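Local coordinates for protein paraflagellar rod component (Trypanosoma brucei, PDB 2Q0X) that is of unknown function but adopts the alpha/beta-hydrolase fold and is probably a component of the paraflagellar rod, at residues Pro29-Trp43 with Ala61-Glu74. Numbering follows the deposited sequence.
Sequences PVFMMNMDARRCVLW and AEELQGDWAFVQVE
The guanidinium of R39 lies flat on the indole of W68, its plane only 9° from that of the ring, with CD 3.5 Å from the centroid of the six-membered ring and CZ off-centre over the five-membered one. From this perch NE donates to the carbonyl O of D67 at 3.2 Å, and NH2 forms a salt bridge with D67 OD1 at 2.8 Å, meeting the carboxylate from above its plane. The chain runs extended from CG to NE, long enough for methylenes and cation to share one aromatic face, while two in-plane N-H bonds fix the rotation of the head. NH1 reaches on to E109 and D295, with the like charge of R298 also near, which these acids probably offset.

Beyond this corner, strand 69-73 lies between two neighbours. It pairs in parallel with 40-43, where V71 N donates to V41 O at 2.8 Å, and antiparallel with 29-33, where M33 N donates to F70 O, also at 2.8 Å. Small and beta-branched residues suit the face carrying A69, V71 and V73: V71 CG1, anti to its own backbone N (chi1 179°), packs tightly against V30 CG1 at 3.5 Å and also meets L42 CD1. On the other face, V41 CG1 touches the F70 ring, and M33 CE rests on A61 CB of helix 57-64. There Q72 NE2 donates to a water that in turn donates to F31 O and F70 O, while Q72 OE1 accepts from L52 N.

Strand 40-44, helix 57-64 and strand 69-73 form a beta-alpha-beta unit, part of the 1-2-4-3 strand order characteristic of alpha/beta hydrolases. The sheet is thus held by backbone hydrogen bonds between mostly apolar faces, with the polar Q72 amide satisfied by water and L52, while the charged corner is probably stabilised by charge pairing and cation-pi attraction together.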
ATOM      1  N   PRO A  29      -5.681   1.621  -5.313  1.00 24.02           N
ATOM      2  CA  PRO A  29      -4.929   2.026  -6.482  1.00 23.55           C
ATOM      3  C   PRO A  29      -4.674   0.928  -7.496  1.00 22.69           C
ATOM      4  O   PRO A  29      -4.363  -0.221  -7.146  1.00 22.97           O
ATOM      5  CB  PRO A  29      -3.583   2.488  -5.910  1.00 23.48           C
ATOM      6  CG  PRO A  29      -3.780   2.632  -4.494  1.00 24.34           C
ATOM      7  CD  PRO A  29      -4.830   1.635  -4.116  1.00 24.33           C
ATOM      8  N   VAL A  30      -4.771   1.330  -8.745  1.00 21.93           N
ATOM      9  CA  VAL A  30      -4.585   0.468  -9.883  1.00 21.56           C
ATOM     10  C   VAL A  30      -3.682   1.219 -10.852  1.00 21.32           C
ATOM     11  O   VAL A  30      -3.974   2.351 -11.229  1.00 21.08           O
ATOM     12  CB  VAL A  30      -5.941   0.135 -10.596  1.00 21.27           C
ATOM     13  CG1 VAL A  30      -5.699  -0.821 -11.739  1.00 20.44           C
ATOM     14  CG2 VAL A  30      -6.996  -0.428  -9.605  1.00 20.22           C
ATOM     15  N   PHE A  31      -2.593   0.586 -11.240  1.00 21.44           N
ATOM     16  CA  PHE A  31      -1.661   1.150 -12.210  1.00 22.12           C
ATOM     17  C   PHE A  31      -1.719   0.330 -13.500  1.00 22.72           C
ATOM     18  O   PHE A  31      -1.383  -0.846 -13.493  1.00 22.47           O
ATOM     19  CB  PHE A  31      -0.234   1.122 -11.655  1.00 21.93           C
ATOM     20  CG  PHE A  31       0.764   1.810 -12.527  1.00 21.56           C
ATOM     21  CD1 PHE A  31       1.757   1.097 -13.159  1.00 21.84           C
ATOM     22  CD2 PHE A  31       0.721   3.198 -12.693  1.00 21.75           C
ATOM     23  CE1 PHE A  31       2.685   1.751 -13.965  1.00 22.22           C
ATOM     24  CE2 PHE A  31       1.624   3.841 -13.494  1.00 22.28           C
ATOM     25  CZ  PHE A  31       2.612   3.119 -14.127  1.00 22.00           C
ATOM     26  N   MET A  32      -2.127   0.974 -14.595  1.00 23.80           N
ATOM     27  CA  MET A  32      -2.230   0.337 -15.909  1.00 25.00           C
ATOM     28  C   MET A  32      -1.105   0.804 -16.857  1.00 24.96           C
ATOM     29  O   MET A  32      -0.805   1.988 -16.929  1.00 24.46           O
ATOM     30  CB  MET A  32      -3.558   0.698 -16.553  1.00 25.04           C
ATOM     31  CG  MET A  32      -4.754   0.665 -15.599  1.00 26.20           C
ATOM     32  SD  MET A  32      -6.298   1.033 -16.439  1.00 27.62           S
ATOM     33  CE  MET A  32      -6.103   2.739 -16.878  1.00 26.79           C
ATOM     34  N   MET A  33      -0.531  -0.137 -17.607  1.00 25.35           N
ATOM     35  CA  MET A  33       0.490   0.170 -18.617  1.00 25.84           C
ATOM     36  C   MET A  33       0.062  -0.396 -19.958  1.00 26.18           C
ATOM     37  O   MET A  33      -0.424  -1.533 -20.024  1.00 26.17           O
ATOM     38  CB  MET A  33       1.844  -0.432 -18.240  1.00 25.64           C
ATOM     39  CG  MET A  33       2.372   0.084 -16.945  1.00 25.65           C
ATOM     40  SD  MET A  33       3.750  -0.871 -16.347  1.00 25.70           S
ATOM     41  CE  MET A  33       4.998  -0.340 -17.472  1.00 24.89           C
ATOM     42  N   ASN A  34       0.221   0.403 -21.010  1.00 26.70           N
ATOM     43  CA  ASN A  34       0.058  -0.068 -22.389  1.00 27.47           C
ATOM     44  C   ASN A  34      -1.344  -0.561 -22.696  1.00 28.25           C
ATOM     45  O   ASN A  34      -1.543  -1.659 -23.200  1.00 27.46           O
ATOM     46  CB  ASN A  34       1.103  -1.157 -22.694  1.00 27.61           C
ATOM     47  CG  ASN A  34       2.526  -0.676 -22.392  1.00 27.25           C
ATOM     48  OD1 ASN A  34       2.901   0.425 -22.796  1.00 25.88           O
ATOM     49  ND2 ASN A  34       3.297  -1.478 -21.649  1.00 26.54           N
ATOM     50  N   MET A  35      -2.308   0.306 -22.397  1.00 29.47           N
ATOM     51  CA  MET A  35      -3.718   0.000 -22.564  1.00 30.40           C
ATOM     52  C   MET A  35      -4.189   0.191 -24.001  1.00 30.78           C
ATOM     53  O   MET A  35      -5.376   0.109 -24.263  1.00 31.15           O
ATOM     54  CB  MET A  35      -4.553   0.879 -21.622  1.00 30.77           C
ATOM     55  CG  MET A  35      -4.245   0.660 -20.148  1.00 31.58           C
ATOM     56  SD  MET A  35      -4.664  -1.010 -19.601  1.00 32.78           S
ATOM     57  CE  MET A  35      -6.465  -0.879 -19.454  1.00 32.11           C
ATOM     58  N   ASP A  36      -3.269   0.463 -24.923  1.00 31.23           N
ATOM     59  CA  ASP A  36      -3.551   0.355 -26.363  1.00 31.44           C
ATOM     60  C   ASP A  36      -3.987  -1.064 -26.751  1.00 30.94           C
ATOM     61  O   ASP A  36      -4.769  -1.239 -27.685  1.00 30.99           O
ATOM     62  CB  ASP A  36      -2.347   0.815 -27.217  1.00 31.88           C
ATOM     63  CG  ASP A  36      -0.982   0.493 -26.568  1.00 33.44           C
ATOM     64  OD1 ASP A  36      -0.273  -0.409 -27.083  1.00 35.76           O
ATOM     65  OD2 ASP A  36      -0.626   1.140 -25.548  1.00 33.18           O
ATOM     66  N   ALA A  37      -3.508  -2.073 -26.027  1.00 30.38           N
ATOM     67  CA  ALA A  37      -3.923  -3.447 -26.292  1.00 29.99           C
ATOM     68  C   ALA A  37      -5.407  -3.617 -25.899  1.00 29.35           C
ATOM     69  O   ALA A  37      -6.002  -2.719 -25.272  1.00 29.75           O
ATOM     70  CB  ALA A  37      -3.044  -4.419 -25.540  1.00 30.13           C
ATOM     71  N   ARG A  38      -6.013  -4.733 -26.285  1.00 28.14           N
ATOM     72  CA  ARG A  38      -7.439  -4.927 -26.021  1.00 27.47           C
ATOM     73  C   ARG A  38      -7.678  -6.053 -25.023  1.00 26.67           C
ATOM     74  O   ARG A  38      -8.756  -6.633 -24.993  1.00 26.70           O
ATOM     75  CB  ARG A  38      -8.187  -5.193 -27.328  1.00 27.61           C
ATOM     76  N   ARG A  39      -6.666  -6.338 -24.207  1.00 25.54           N
ATOM     77  CA  ARG A  39      -6.721  -7.369 -23.183  1.00 24.87           C
ATOM     78  C   ARG A  39      -5.554  -7.129 -22.246  1.00 24.54           C
ATOM     79  O   ARG A  39      -4.604  -6.463 -22.621  1.00 24.00           O
ATOM     80  CB  ARG A  39      -6.629  -8.763 -23.801  1.00 24.50           C
ATOM     81  CG  ARG A  39      -5.420  -8.957 -24.704  1.00 24.34           C
ATOM     82  CD  ARG A  39      -5.431 -10.294 -25.374  1.00 23.63           C
ATOM     83  NE  ARG A  39      -4.201 -10.540 -26.120  1.00 23.17           N
ATOM     84  CZ  ARG A  39      -3.914 -11.694 -26.722  1.00 23.97           C
ATOM     85  NH1 ARG A  39      -4.766 -12.711 -26.681  1.00 23.01           N
ATOM     86  NH2 ARG A  39      -2.767 -11.825 -27.388  1.00 24.09           N
ATOM     87  N   CYS A  40      -5.614  -7.670 -21.034  1.00 24.47           N
ATOM     88  CA  CYS A  40      -4.585  -7.377 -20.049  1.00 24.54           C
ATOM     89  C   CYS A  40      -4.163  -8.562 -19.202  1.00 24.44           C
ATOM     90  O   CYS A  40      -4.954  -9.457 -18.907  1.00 24.26           O
ATOM     91  CB  CYS A  40      -5.029  -6.221 -19.127  1.00 24.72           C
ATOM     92  SG  CYS A  40      -6.480  -6.536 -18.073  1.00 26.03           S
ATOM     93  N   VAL A  41      -2.889  -8.547 -18.808  1.00 24.19           N
ATOM     94  CA  VAL A  41      -2.439  -9.304 -17.659  1.00 23.78           C
ATOM     95  C   VAL A  41      -2.673  -8.464 -16.390  1.00 23.64           C
ATOM     96  O   VAL A  41      -2.264  -7.308 -16.323  1.00 23.83           O
ATOM     97  CB  VAL A  41      -0.963  -9.678 -17.783  1.00 23.89           C
ATOM     98  CG1 VAL A  41      -0.475 -10.358 -16.501  1.00 23.52           C
ATOM     99  CG2 VAL A  41      -0.771 -10.577 -19.013  1.00 23.51           C
ATOM    100  N   LEU A  42      -3.381  -9.043 -15.416  1.00 23.37           N
ATOM    101  CA  LEU A  42      -3.665  -8.409 -14.155  1.00 22.94           C
ATOM    102  C   LEU A  42      -2.920  -9.143 -13.051  1.00 23.16           C
ATOM    103  O   LEU A  42      -3.145 -10.347 -12.816  1.00 23.31           O
ATOM    104  CB  LEU A  42      -5.161  -8.434 -13.873  1.00 23.15           C
ATOM    105  CG  LEU A  42      -5.647  -7.926 -12.508  1.00 22.83           C
ATOM    106  CD1 LEU A  42      -5.143  -6.514 -12.244  1.00 21.29           C
ATOM    107  CD2 LEU A  42      -7.206  -8.017 -12.413  1.00 22.01           C
ATOM    108  N   TRP A  43      -2.089  -8.387 -12.337  1.00 23.27           N
ATOM    109  CA  TRP A  43      -1.265  -8.915 -11.264  1.00 23.29           C
ATOM    110  C   TRP A  43      -1.807  -8.539  -9.874  1.00 23.39           C
ATOM    111  O   TRP A  43      -2.119  -7.393  -9.609  1.00 23.78           O
ATOM    112  CB  TRP A  43       0.176  -8.420 -11.399  1.00 22.96           C
ATOM    113  CG  TRP A  43       1.016  -8.830 -10.230  1.00 22.79           C
ATOM    114  CD1 TRP A  43       1.588 -10.052 -10.022  1.00 22.55           C
ATOM    115  CD2 TRP A  43       1.346  -8.037  -9.087  1.00 23.00           C
ATOM    116  NE1 TRP A  43       2.254 -10.064  -8.835  1.00 22.31           N
ATOM    117  CE2 TRP A  43       2.114  -8.840  -8.233  1.00 22.64           C
ATOM    118  CE3 TRP A  43       1.060  -6.729  -8.700  1.00 22.87           C
ATOM    119  CZ2 TRP A  43       2.614  -8.375  -7.027  1.00 22.75           C
ATOM    120  CZ3 TRP A  43       1.548  -6.276  -7.497  1.00 23.33           C
ATOM    121  CH2 TRP A  43       2.315  -7.097  -6.675  1.00 22.97           C
ATOM    122  N   ALA A  61       6.142  -5.886 -19.012  1.00 26.59           N
ATOM    123  CA  ALA A  61       5.156  -4.976 -19.600  1.00 27.16           C
ATOM    124  C   ALA A  61       5.635  -4.448 -20.954  1.00 27.69           C
ATOM    125  O   ALA A  61       4.863  -4.339 -21.907  1.00 27.67           O
ATOM    126  CB  ALA A  61       4.836  -3.807 -18.637  1.00 26.91           C
ATOM    127  N   GLU A  62       6.925  -4.151 -21.027  1.00 28.34           N
ATOM    128  CA  GLU A  62       7.554  -3.698 -22.247  1.00 29.27           C
ATOM    129  C   GLU A  62       7.448  -4.736 -23.376  1.00 28.77           C
ATOM    130  O   GLU A  62       7.096  -4.403 -24.514  1.00 28.40           O
ATOM    131  CB  GLU A  62       9.027  -3.383 -21.944  1.00 29.50           C
ATOM    132  CG  GLU A  62       9.702  -2.492 -22.900  1.00 30.51           C
ATOM    133  CD  GLU A  62      11.085  -2.092 -22.387  1.00 31.54           C
ATOM    134  OE1 GLU A  62      11.989  -2.974 -22.394  1.00 34.20           O
ATOM    135  OE2 GLU A  62      11.260  -0.910 -21.968  1.00 33.68           O
ATOM    136  N   GLU A  63       7.767  -5.984 -23.047  1.00 28.65           N
ATOM    137  CA  GLU A  63       7.705  -7.087 -24.011  1.00 28.74           C
ATOM    138  C   GLU A  63       6.282  -7.390 -24.456  1.00 28.36           C
ATOM    139  O   GLU A  63       6.058  -7.651 -25.630  1.00 28.02           O
ATOM    140  CB  GLU A  63       8.374  -8.345 -23.454  1.00 28.99           C
ATOM    141  CG  GLU A  63       9.897  -8.252 -23.417  1.00 29.92           C
ATOM    142  CD  GLU A  63      10.514  -8.074 -24.805  1.00 32.09           C
ATOM    143  OE1 GLU A  63      10.043  -8.726 -25.778  1.00 33.05           O
ATOM    144  OE2 GLU A  63      11.480  -7.283 -24.915  1.00 33.41           O
ATOM    145  N   LEU A  64       5.337  -7.305 -23.515  1.00 28.28           N
ATOM    146  CA  LEU A  64       3.903  -7.487 -23.779  1.00 28.17           C
ATOM    147  C   LEU A  64       3.269  -6.392 -24.633  1.00 28.36           C
ATOM    148  O   LEU A  64       2.211  -6.603 -25.219  1.00 28.15           O
ATOM    149  CB  LEU A  64       3.130  -7.565 -22.444  1.00 28.15           C
ATOM    150  CG  LEU A  64       3.272  -8.849 -21.614  1.00 27.38           C
ATOM    151  CD1 LEU A  64       2.711  -8.661 -20.219  1.00 25.66           C
ATOM    152  CD2 LEU A  64       2.600 -10.014 -22.341  1.00 27.28           C
ATOM    153  N   GLN A  65       3.905  -5.223 -24.680  1.00 28.69           N
ATOM    154  CA  GLN A  65       3.327  -4.030 -25.290  1.00 28.90           C
ATOM    155  C   GLN A  65       2.887  -4.273 -26.730  1.00 28.67           C
ATOM    156  O   GLN A  65       3.637  -4.835 -27.527  1.00 28.46           O
ATOM    157  CB  GLN A  65       4.343  -2.890 -25.264  1.00 29.32           C
ATOM    158  CG  GLN A  65       3.765  -1.548 -25.657  1.00 30.62           C
ATOM    159  CD  GLN A  65       4.485  -0.941 -26.823  1.00 32.87           C
ATOM    160  OE1 GLN A  65       5.120   0.119 -26.699  1.00 34.98           O
ATOM    161  NE2 GLN A  65       4.406  -1.606 -27.982  1.00 33.48           N
ATOM    162  N   GLY A  66       1.674  -3.821 -27.050  1.00 28.43           N
ATOM    163  CA  GLY A  66       1.052  -4.076 -28.341  1.00 28.38           C
ATOM    164  C   GLY A  66       0.199  -5.333 -28.362  1.00 28.26           C
ATOM    165  O   GLY A  66      -0.595  -5.530 -29.288  1.00 28.34           O
ATOM    166  N   ASP A  67       0.342  -6.176 -27.339  1.00 27.96           N
ATOM    167  CA  ASP A  67      -0.278  -7.499 -27.333  1.00 27.89           C
ATOM    168  C   ASP A  67      -1.151  -7.664 -26.082  1.00 27.26           C
ATOM    169  O   ASP A  67      -2.346  -7.938 -26.192  1.00 27.39           O
ATOM    170  CB  ASP A  67       0.810  -8.578 -27.419  1.00 28.14           C
ATOM    171  CG  ASP A  67       0.252  -9.950 -27.683  1.00 29.29           C
ATOM    172  OD1 ASP A  67      -0.811 -10.048 -28.324  1.00 30.90           O
ATOM    173  OD2 ASP A  67       0.873 -10.943 -27.249  1.00 31.07           O
ATOM    174  N   TRP A  68      -0.547  -7.479 -24.904  1.00 26.30           N
ATOM    175  CA  TRP A  68      -1.279  -7.399 -23.642  1.00 25.46           C
ATOM    176  C   TRP A  68      -0.913  -6.124 -22.868  1.00 25.07           C
ATOM    177  O   TRP A  68       0.260  -5.749 -22.784  1.00 25.22           O
ATOM    178  CB  TRP A  68      -0.966  -8.614 -22.748  1.00 24.87           C
ATOM    179  CG  TRP A  68      -1.431  -9.972 -23.263  1.00 24.38           C
ATOM    180  CD1 TRP A  68      -0.789 -10.775 -24.159  1.00 23.85           C
ATOM    181  CD2 TRP A  68      -2.601 -10.697 -22.853  1.00 24.17           C
ATOM    182  NE1 TRP A  68      -1.492 -11.930 -24.348  1.00 24.01           N
ATOM    183  CE2 TRP A  68      -2.607 -11.915 -23.554  1.00 24.04           C
ATOM    184  CE3 TRP A  68      -3.640 -10.435 -21.960  1.00 24.36           C
ATOM    185  CZ2 TRP A  68      -3.617 -12.874 -23.390  1.00 23.82           C
ATOM    186  CZ3 TRP A  68      -4.649 -11.379 -21.813  1.00 24.26           C
ATOM    187  CH2 TRP A  68      -4.624 -12.583 -22.525  1.00 23.65           C
ATOM    188  N   ALA A  69      -1.913  -5.472 -22.285  1.00 24.38           N
ATOM    189  CA  ALA A  69      -1.667  -4.448 -21.291  1.00 23.86           C
ATOM    190  C   ALA A  69      -1.180  -5.148 -20.020  1.00 23.58           C
ATOM    191  O   ALA A  69      -1.318  -6.355 -19.893  1.00 23.68           O
ATOM    192  CB  ALA A  69      -2.925  -3.624 -21.020  1.00 23.43           C
ATOM    193  N   PHE A  70      -0.567  -4.390 -19.118  1.00 23.35           N
ATOM    194  CA  PHE A  70      -0.093  -4.900 -17.839  1.00 23.46           C
ATOM    195  C   PHE A  70      -0.704  -4.023 -16.746  1.00 23.61           C
ATOM    196  O   PHE A  70      -0.488  -2.819 -16.728  1.00 23.00           O
ATOM    197  CB  PHE A  70       1.448  -4.902 -17.757  1.00 23.42           C
ATOM    198  CG  PHE A  70       1.990  -5.699 -16.587  1.00 23.87           C
ATOM    199  CD1 PHE A  70       2.616  -5.065 -15.514  1.00 23.70           C
ATOM    200  CD2 PHE A  70       1.844  -7.078 -16.544  1.00 23.44           C
ATOM    201  CE1 PHE A  70       3.101  -5.779 -14.431  1.00 23.15           C
ATOM    202  CE2 PHE A  70       2.316  -7.798 -15.455  1.00 23.73           C
ATOM    203  CZ  PHE A  70       2.943  -7.133 -14.384  1.00 23.37           C
ATOM    204  N   VAL A  71      -1.520  -4.641 -15.886  1.00 23.84           N
ATOM    205  CA  VAL A  71      -2.231  -3.936 -14.835  1.00 24.03           C
ATOM    206  C   VAL A  71      -1.849  -4.533 -13.491  1.00 24.16           C
ATOM    207  O   VAL A  71      -1.754  -5.751 -13.369  1.00 24.11           O
ATOM    208  CB  VAL A  71      -3.761  -4.042 -14.994  1.00 24.24           C
ATOM    209  CG1 VAL A  71      -4.480  -3.304 -13.850  1.00 23.69           C
ATOM    210  CG2 VAL A  71      -4.218  -3.494 -16.369  1.00 23.84           C
ATOM    211  N   GLN A  72      -1.655  -3.645 -12.503  1.00 23.98           N
ATOM    212  CA  GLN A  72      -1.248  -3.988 -11.141  1.00 23.73           C
ATOM    213  C   GLN A  72      -2.169  -3.349 -10.135  1.00 23.85           C
ATOM    214  O   GLN A  72      -2.500  -2.181 -10.258  1.00 23.60           O
ATOM    215  CB  GLN A  72       0.155  -3.467 -10.887  1.00 23.31           C
ATOM    216  CG  GLN A  72       1.196  -4.129 -11.723  1.00 23.06           C
ATOM    217  CD  GLN A  72       2.556  -3.479 -11.553  1.00 22.58           C
ATOM    218  OE1 GLN A  72       3.260  -3.731 -10.570  1.00 20.62           O
ATOM    219  NE2 GLN A  72       2.920  -2.614 -12.500  1.00 22.46           N
ATOM    220  N   VAL A  73      -2.575  -4.121  -9.138  1.00 24.60           N
ATOM    221  CA  VAL A  73      -3.429  -3.631  -8.059  1.00 25.33           C
ATOM    222  C   VAL A  73      -2.751  -4.051  -6.776  1.00 26.47           C
ATOM    223  O   VAL A  73      -2.165  -5.136  -6.700  1.00 26.39           O
ATOM    224  CB  VAL A  73      -4.897  -4.205  -8.140  1.00 25.33           C
ATOM    225  CG1 VAL A  73      -4.940  -5.720  -7.987  1.00 24.54           C
ATOM    226  CG2 VAL A  73      -5.846  -3.544  -7.106  1.00 24.50           C
ATOM    227  N   GLU A  74      -2.826  -3.202  -5.759  1.00 27.98           N
ATOM    228  CA  GLU A  74      -2.396  -3.616  -4.429  1.00 29.11           C
ATOM    229  C   GLU A  74      -3.559  -4.220  -3.668  1.00 29.19           C
ATOM    230  O   GLU A  74      -4.593  -3.586  -3.510  1.00 30.26           O
ATOM    231  CB  GLU A  74      -1.756  -2.451  -3.674  1.00 29.44           C
ATOM    232  CG  GLU A  74      -0.339  -2.185  -4.160  1.00 30.00           C
ATOM    233  CD  GLU A  74       0.279  -0.908  -3.583  1.00 30.16           C
ATOM    234  OE1 GLU A  74       1.539  -0.775  -3.701  1.00 28.36           O
ATOM    235  OE2 GLU A  74      -0.502  -0.057  -3.032  1.00 31.12           O
TER
HETATM  236  O   HOH W   1       0.823  -1.959 -14.535  1.00 26.95           O
HETATM  237  O   HOH W   2       2.320  -4.374 -21.569  1.00 37.16           O
HETATM  238  O   HOH W   3      -0.156  -2.621 -25.659  1.00 59.26           O